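Local coordinates for poly-beta-1,6-N-acetyl-D-glucosamine export protein (Escherichia coli, PDB 4Y25) that exports the biofilm polysaccharide poly-beta-1,6-N-acetyl-D-glucosamine across the outer membrane through the C-terminal beta-barrel domain that makes up this chain, at residues A[264-274]-A[286-296]. Residues are numbered along the deposited sequence; the frame is centred on the assembly and turned at random.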
ATOM      1  N   ASP A 264       3.752  14.879  18.307  1.00124.61           N
ATOM      2  CA  ASP A 264       2.828  15.028  17.181  1.00113.88           C
ATOM      3  C   ASP A 264       3.479  15.770  16.012  1.00 94.71           C
ATOM      4  O   ASP A 264       2.797  16.349  15.170  1.00 98.85           O
ATOM      5  CB  ASP A 264       1.552  15.749  17.625  1.00127.00           C
ATOM      6  CG  ASP A 264       1.041  15.259  18.968  1.00137.61           C
ATOM      7  OD1 ASP A 264       1.300  14.087  19.312  1.00147.18           O
ATOM      8  OD2 ASP A 264       0.380  16.046  19.678  1.00136.51           O
ATOM      9  N   VAL A 265       4.806  15.729  15.967  1.00105.68           N
ATOM     10  CA  VAL A 265       5.590  16.427  14.956  1.00 97.66           C
ATOM     11  C   VAL A 265       6.517  15.432  14.255  1.00 90.40           C
ATOM     12  O   VAL A 265       6.894  15.613  13.095  1.00 87.62           O
ATOM     13  CB  VAL A 265       6.401  17.580  15.590  1.00101.87           C
ATOM     14  CG1 VAL A 265       7.367  18.196  14.593  1.00117.59           C
ATOM     15  CG2 VAL A 265       5.459  18.637  16.139  1.00 97.13           C
ATOM     16  N   ILE A 266       6.862  14.364  14.968  1.00 86.63           N
ATOM     17  CA  ILE A 266       7.678  13.295  14.409  1.00 79.21           C
ATOM     18  C   ILE A 266       6.932  11.969  14.426  1.00 74.97           C
ATOM     19  O   ILE A 266       6.467  11.528  15.477  1.00 77.11           O
ATOM     20  CB  ILE A 266       8.994  13.110  15.189  1.00 90.05           C
ATOM     21  CG1 ILE A 266       9.766  14.428  15.287  1.00100.97           C
ATOM     22  CG2 ILE A 266       9.842  12.025  14.541  1.00 94.52           C
ATOM     23  CD1 ILE A 266      10.282  14.934  13.967  1.00114.43           C
ATOM     24  N   ASP A 267       6.810  11.336  13.263  1.00 74.98           N
ATOM     25  CA  ASP A 267       6.351   9.953  13.207  1.00 79.49           C
ATOM     26  C   ASP A 267       7.236   9.142  12.270  1.00 88.43           C
ATOM     27  O   ASP A 267       7.427   9.504  11.108  1.00 84.63           O
ATOM     28  CB  ASP A 267       4.894   9.857  12.759  1.00 88.96           C
ATOM     29  CG  ASP A 267       4.393   8.423  12.728  1.00118.93           C
ATOM     30  OD1 ASP A 267       4.553   7.753  11.683  1.00113.33           O
ATOM     31  OD2 ASP A 267       3.852   7.962  13.755  1.00133.48           O
ATOM     32  N   ALA A 268       7.771   8.041  12.786  1.00 84.58           N
ATOM     33  CA  ALA A 268       8.669   7.194  12.015  1.00 90.35           C
ATOM     34  C   ALA A 268       8.429   5.723  12.321  1.00 78.67           C
ATOM     35  O   ALA A 268       8.051   5.360  13.436  1.00 79.94           O
ATOM     36  CB  ALA A 268      10.117   7.565  12.295  1.00 78.47           C
ATOM     37  N   GLY A 269       8.656   4.879  11.323  1.00 73.38           N
ATOM     38  CA  GLY A 269       8.483   3.450  11.484  1.00 77.25           C
ATOM     39  C   GLY A 269       9.263   2.686  10.437  1.00 68.74           C
ATOM     40  O   GLY A 269       9.410   3.145   9.306  1.00 75.57           O
ATOM     41  N   ALA A 270       9.774   1.521  10.821  1.00 64.69           N
ATOM     42  CA  ALA A 270      10.499   0.663   9.894  1.00 58.73           C
ATOM     43  C   ALA A 270      10.118  -0.780  10.148  1.00 61.98           C
ATOM     44  O   ALA A 270      10.091  -1.223  11.293  1.00 76.55           O
ATOM     45  CB  ALA A 270      11.999   0.856  10.036  1.00 49.57           C
ATOM     46  N   THR A 271       9.822  -1.511   9.078  1.00 72.94           N
ATOM     47  CA  THR A 271       9.382  -2.896   9.201  1.00 82.04           C
ATOM     48  C   THR A 271      10.221  -3.837   8.342  1.00 76.76           C
ATOM     49  O   THR A 271      10.489  -3.559   7.174  1.00 79.63           O
ATOM     50  CB  THR A 271       7.897  -3.052   8.805  1.00 82.23           C
ATOM     51  OG1 THR A 271       7.103  -2.095   9.517  1.00 89.54           O
ATOM     52  CG2 THR A 271       7.400  -4.455   9.120  1.00 70.01           C
ATOM     53  N   LEU A 272      10.639  -4.951   8.935  1.00 66.23           N
ATOM     54  CA  LEU A 272      11.303  -6.011   8.190  1.00 73.92           C
ATOM     55  C   LEU A 272      10.294  -7.100   7.844  1.00 63.22           C
ATOM     56  O   LEU A 272       9.668  -7.674   8.734  1.00 71.00           O
ATOM     57  CB  LEU A 272      12.464  -6.592   8.995  1.00 65.75           C
ATOM     58  CG  LEU A 272      13.109  -7.849   8.413  1.00 83.35           C
ATOM     59  CD1 LEU A 272      13.687  -7.561   7.038  1.00 86.10           C
ATOM     60  CD2 LEU A 272      14.179  -8.378   9.350  1.00 92.62           C
ATOM     61  N   ARG A 273      10.130  -7.386   6.557  1.00 69.55           N
ATOM     62  CA  ARG A 273       9.102  -8.332   6.132  1.00 72.16           C
ATOM     63  C   ARG A 273       9.660  -9.552   5.420  1.00 71.02           C
ATOM     64  O   ARG A 273      10.651  -9.476   4.694  1.00 81.05           O
ATOM     65  CB  ARG A 273       8.084  -7.642   5.225  1.00 58.98           C
ATOM     66  CG  ARG A 273       7.305  -6.558   5.930  1.00 62.06           C
ATOM     67  CD  ARG A 273       5.889  -6.438   5.406  1.00 70.83           C
ATOM     68  NE  ARG A 273       5.116  -5.525   6.242  1.00 98.79           N
ATOM     69  CZ  ARG A 273       4.552  -5.872   7.395  1.00 90.51           C
ATOM     70  NH1 ARG A 273       4.668  -7.117   7.843  1.00 92.39           N
ATOM     71  NH2 ARG A 273       3.873  -4.979   8.099  1.00 68.72           N
ATOM     72  N   TRP A 274       9.001 -10.681   5.645  1.00 65.59           N
ATOM     73  CA  TRP A 274       9.323 -11.927   4.968  1.00 68.62           C
ATOM     74  C   TRP A 274       8.029 -12.591   4.512  1.00 77.00           C
ATOM     75  O   TRP A 274       7.022 -12.564   5.223  1.00 68.27           O
ATOM     76  CB  TRP A 274      10.113 -12.854   5.893  1.00 84.95           C
ATOM     77  CG  TRP A 274      10.630 -14.097   5.229  1.00 99.17           C
ATOM     78  CD1 TRP A 274      11.680 -14.187   4.360  1.00109.90           C
ATOM     79  CD2 TRP A 274      10.136 -15.430   5.398  1.00 92.86           C
ATOM     80  NE1 TRP A 274      11.864 -15.491   3.971  1.00108.94           N
ATOM     81  CE2 TRP A 274      10.930 -16.275   4.596  1.00104.33           C
ATOM     82  CE3 TRP A 274       9.099 -15.992   6.150  1.00 89.91           C
ATOM     83  CZ2 TRP A 274      10.718 -17.651   4.521  1.00105.74           C
ATOM     84  CZ3 TRP A 274       8.890 -17.359   6.074  1.00116.83           C
ATOM     85  CH2 TRP A 274       9.696 -18.172   5.266  1.00124.89           C
ATOM     86  N   ASN A 286      10.325 -13.794  -0.334  1.00 68.45           N
ATOM     87  CA  ASN A 286      10.646 -12.375  -0.414  1.00 65.70           C
ATOM     88  C   ASN A 286      11.025 -11.812   0.946  1.00 62.93           C
ATOM     89  O   ASN A 286      10.306 -11.988   1.926  1.00 75.28           O
ATOM     90  CB  ASN A 286       9.477 -11.583  -0.996  1.00 71.04           C
ATOM     91  CG  ASN A 286       9.309 -11.807  -2.483  1.00 95.57           C
ATOM     92  OD1 ASN A 286      10.289 -11.915  -3.220  1.00 82.38           O
ATOM     93  ND2 ASN A 286       8.061 -11.871  -2.936  1.00111.96           N
ATOM     94  N   LEU A 287      12.167 -11.141   0.997  1.00 65.45           N
ATOM     95  CA  LEU A 287      12.626 -10.497   2.217  1.00 61.32           C
ATOM     96  C   LEU A 287      12.949  -9.046   1.906  1.00 57.50           C
ATOM     97  O   LEU A 287      13.780  -8.760   1.044  1.00 68.73           O
ATOM     98  CB  LEU A 287      13.851 -11.215   2.784  1.00 63.95           C
ATOM     99  CG  LEU A 287      14.385 -10.701   4.122  1.00 72.89           C
ATOM    100  CD1 LEU A 287      13.439 -11.074   5.255  1.00 81.89           C
ATOM    101  CD2 LEU A 287      15.783 -11.234   4.383  1.00 62.23           C
ATOM    102  N   TYR A 288      12.288  -8.123   2.596  1.00 72.06           N
ATOM    103  CA  TYR A 288      12.488  -6.709   2.307  1.00 71.90           C
ATOM    104  C   TYR A 288      12.227  -5.816   3.511  1.00 71.08           C
ATOM    105  O   TYR A 288      11.659  -6.247   4.516  1.00 61.88           O
ATOM    106  CB  TYR A 288      11.599  -6.278   1.135  1.00 72.32           C
ATOM    107  CG  TYR A 288      10.116  -6.505   1.342  1.00 81.49           C
ATOM    108  CD1 TYR A 288       9.543  -7.749   1.104  1.00 75.93           C
ATOM    109  CD2 TYR A 288       9.287  -5.469   1.755  1.00 86.46           C
ATOM    110  CE1 TYR A 288       8.188  -7.958   1.285  1.00 97.96           C
ATOM    111  CE2 TYR A 288       7.930  -5.668   1.938  1.00 95.66           C
ATOM    112  CZ  TYR A 288       7.385  -6.914   1.701  1.00 99.56           C
ATOM    113  OH  TYR A 288       6.036  -7.118   1.883  1.00 79.15           O
ATOM    114  N   VAL A 289      12.654  -4.564   3.395  1.00 85.80           N
ATOM    115  CA  VAL A 289      12.474  -3.584   4.453  1.00 84.09           C
ATOM    116  C   VAL A 289      11.637  -2.414   3.952  1.00 78.42           C
ATOM    117  O   VAL A 289      11.850  -1.915   2.848  1.00 79.97           O
ATOM    118  CB  VAL A 289      13.830  -3.066   4.977  1.00 80.85           C
ATOM    119  CG1 VAL A 289      13.626  -1.980   6.020  1.00 92.30           C
ATOM    120  CG2 VAL A 289      14.635  -4.208   5.561  1.00 90.45           C
ATOM    121  N   GLU A 290      10.668  -2.004   4.765  1.00 82.48           N
ATOM    122  CA  GLU A 290       9.856  -0.827   4.490  1.00 65.40           C
ATOM    123  C   GLU A 290      10.083   0.208   5.577  1.00 69.55           C
ATOM    124  O   GLU A 290      10.385  -0.138   6.718  1.00 83.05           O
ATOM    125  CB  GLU A 290       8.371  -1.187   4.422  1.00 60.15           C
ATOM    126  CG  GLU A 290       7.888  -1.651   3.061  1.00 96.56           C
ATOM    127  CD  GLU A 290       6.511  -2.293   3.126  1.00112.45           C
ATOM    128  OE1 GLU A 290       5.997  -2.495   4.249  1.00107.41           O
ATOM    129  OE2 GLU A 290       5.944  -2.596   2.055  1.00115.11           O
ATOM    130  N   PHE A 291       9.939   1.478   5.228  1.00 63.62           N
ATOM    131  CA  PHE A 291       9.975   2.526   6.232  1.00 75.37           C
ATOM    132  C   PHE A 291       9.146   3.718   5.778  1.00 78.00           C
ATOM    133  O   PHE A 291       8.828   3.855   4.595  1.00 69.23           O
ATOM    134  CB  PHE A 291      11.420   2.954   6.531  1.00 68.29           C
ATOM    135  CG  PHE A 291      12.002   3.895   5.516  1.00 68.08           C
ATOM    136  CD1 PHE A 291      12.633   3.410   4.384  1.00 60.93           C
ATOM    137  CD2 PHE A 291      11.929   5.270   5.700  1.00 71.44           C
ATOM    138  CE1 PHE A 291      13.177   4.278   3.450  1.00 84.81           C
ATOM    139  CE2 PHE A 291      12.462   6.142   4.768  1.00 68.72           C
ATOM    140  CZ  PHE A 291      13.088   5.645   3.641  1.00 72.29           C
ATOM    141  N   ASP A 292       8.798   4.574   6.731  1.00 79.53           N
ATOM    142  CA  ASP A 292       8.064   5.797   6.441  1.00 75.55           C
ATOM    143  C   ASP A 292       8.319   6.816   7.538  1.00 79.05           C
ATOM    144  O   ASP A 292       8.456   6.462   8.711  1.00 78.62           O
ATOM    145  CB  ASP A 292       6.564   5.523   6.314  1.00 66.34           C
ATOM    146  CG  ASP A 292       5.930   5.129   7.635  1.00 87.14           C
ATOM    147  OD1 ASP A 292       5.554   6.034   8.411  1.00113.81           O
ATOM    148  OD2 ASP A 292       5.804   3.916   7.897  1.00113.24           O
ATOM    149  N   MET A 293       8.389   8.083   7.154  1.00 81.44           N
ATOM    150  CA  MET A 293       8.572   9.156   8.118  1.00 91.27           C
ATOM    151  C   MET A 293       7.684  10.333   7.767  1.00 83.41           C
ATOM    152  O   MET A 293       7.561  10.704   6.600  1.00 84.05           O
ATOM    153  CB  MET A 293      10.034   9.601   8.174  1.00105.45           C
ATOM    154  CG  MET A 293      10.974   8.609   8.834  1.00112.35           C
ATOM    155  SD  MET A 293      12.675   9.207   8.874  1.00123.12           S
ATOM    156  CE  MET A 293      13.064   9.237   7.126  1.00105.36           C
ATOM    157  N   THR A 294       7.052  10.910   8.780  1.00 84.92           N
ATOM    158  CA  THR A 294       6.264  12.116   8.582  1.00102.72           C
ATOM    159  C   THR A 294       6.735  13.193   9.546  1.00 89.82           C
ATOM    160  O   THR A 294       6.835  12.962  10.752  1.00 89.33           O
ATOM    161  CB  THR A 294       4.752  11.866   8.775  1.00108.60           C
ATOM    162  OG1 THR A 294       4.461  11.703  10.169  1.00129.51           O
ATOM    163  CG2 THR A 294       4.307  10.624   8.013  1.00 92.37           C
ATOM    164  N   PHE A 295       7.040  14.368   9.005  1.00 85.15           N
ATOM    165  CA  PHE A 295       7.463  15.496   9.820  1.00 94.03           C
ATOM    166  C   PHE A 295       6.534  16.679   9.598  1.00 90.72           C
ATOM    167  O   PHE A 295       5.892  16.784   8.555  1.00 96.32           O
ATOM    168  CB  PHE A 295       8.903  15.888   9.497  1.00104.29           C
ATOM    169  CG  PHE A 295       9.851  14.729   9.469  1.00115.51           C
ATOM    170  CD1 PHE A 295      10.181  14.061  10.633  1.00120.97           C
ATOM    171  CD2 PHE A 295      10.413  14.306   8.276  1.00128.57           C
ATOM    172  CE1 PHE A 295      11.054  12.992  10.613  1.00128.38           C
ATOM    173  CE2 PHE A 295      11.287  13.237   8.247  1.00128.22           C
ATOM    174  CZ  PHE A 295      11.607  12.578   9.418  1.00126.44           C
ATOM    175  N   ARG A 296       6.460  17.562  10.587  1.00 99.46           N
ATOM    176  CA  ARG A 296       5.657  18.772  10.474  1.00100.96           C
ATOM    177  C   ARG A 296       6.508  19.971  10.860  1.00102.49           C
ATOM    178  O   ARG A 296       7.246  19.918  11.839  1.00 90.42           O
ATOM    179  CB  ARG A 296       4.407  18.675  11.345  1.00115.05           C
ATOM    180  CG  ARG A 296       3.627  17.388  11.125  1.00104.66           C
ATOM    181  CD  ARG A 296       2.310  17.380  11.871  1.00118.42           C
ATOM    182  NE  ARG A 296       1.379  18.381  11.357  1.00137.92           N
ATOM    183  CZ  ARG A 296       0.606  18.201  10.290  1.00130.14           C
ATOM    184  NH1 ARG A 296       0.658  17.062   9.616  1.00141.51           N
ATOM    185  NH2 ARG A 296      -0.217  19.162   9.894  1.00116.99           N
TER
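Arg-273 and Tyr-288 face each other as a hydrogen-bonded antiparallel pair and also meet through their side chains. The same backbone pairing continues through Thr-271 with Glu-290, Gly-269 with Asp-292 and Asp-267 with Thr-294. Tyr-288 CG stands between its backbone N and carbonyl carbon (chi1 58°), which swings the ring across to Arg-273. Arg-273 CB sits over one face of the Tyr-288 ring, 3.9 Å from its centroid, in a CH-pi contact. Arg-273 CG follows near CE2 of the ring. Arg-273 CD passes on to the phenol oxygen, 3.6 Å from Tyr-288 OH. Arg-273 NE makes a long salt bridge of 3.7 Å to Glu-290 OE1, which lies at the guanidinium edge. The Glu-290 carboxylate is turned 82° from the guanidinium plane, so the two groups do not lie flat together.

Further along this polar face, which lines the inside of the barrel, Asp-267 OD1 and Asp-292 OD1 lie 3.8 Å apart. Both carboxylates form salt bridges with Arg-259, which would probably offset their repulsion.

The other face is apolar and lies on the outer surface, consistent with membrane contact, as in outer-membrane beta-barrels. Ile-266 CD1 meets the edge of the Phe-295 ring.

Strands 266-278 and 283-297 form the last hairpin of a 16-stranded antiparallel barrel. Strand 247-262 pairs with the first of them. Along the other edge of strand 283-297, Val-289, Met-293 and Phe-295 touch strand 8-20, closing the barrel.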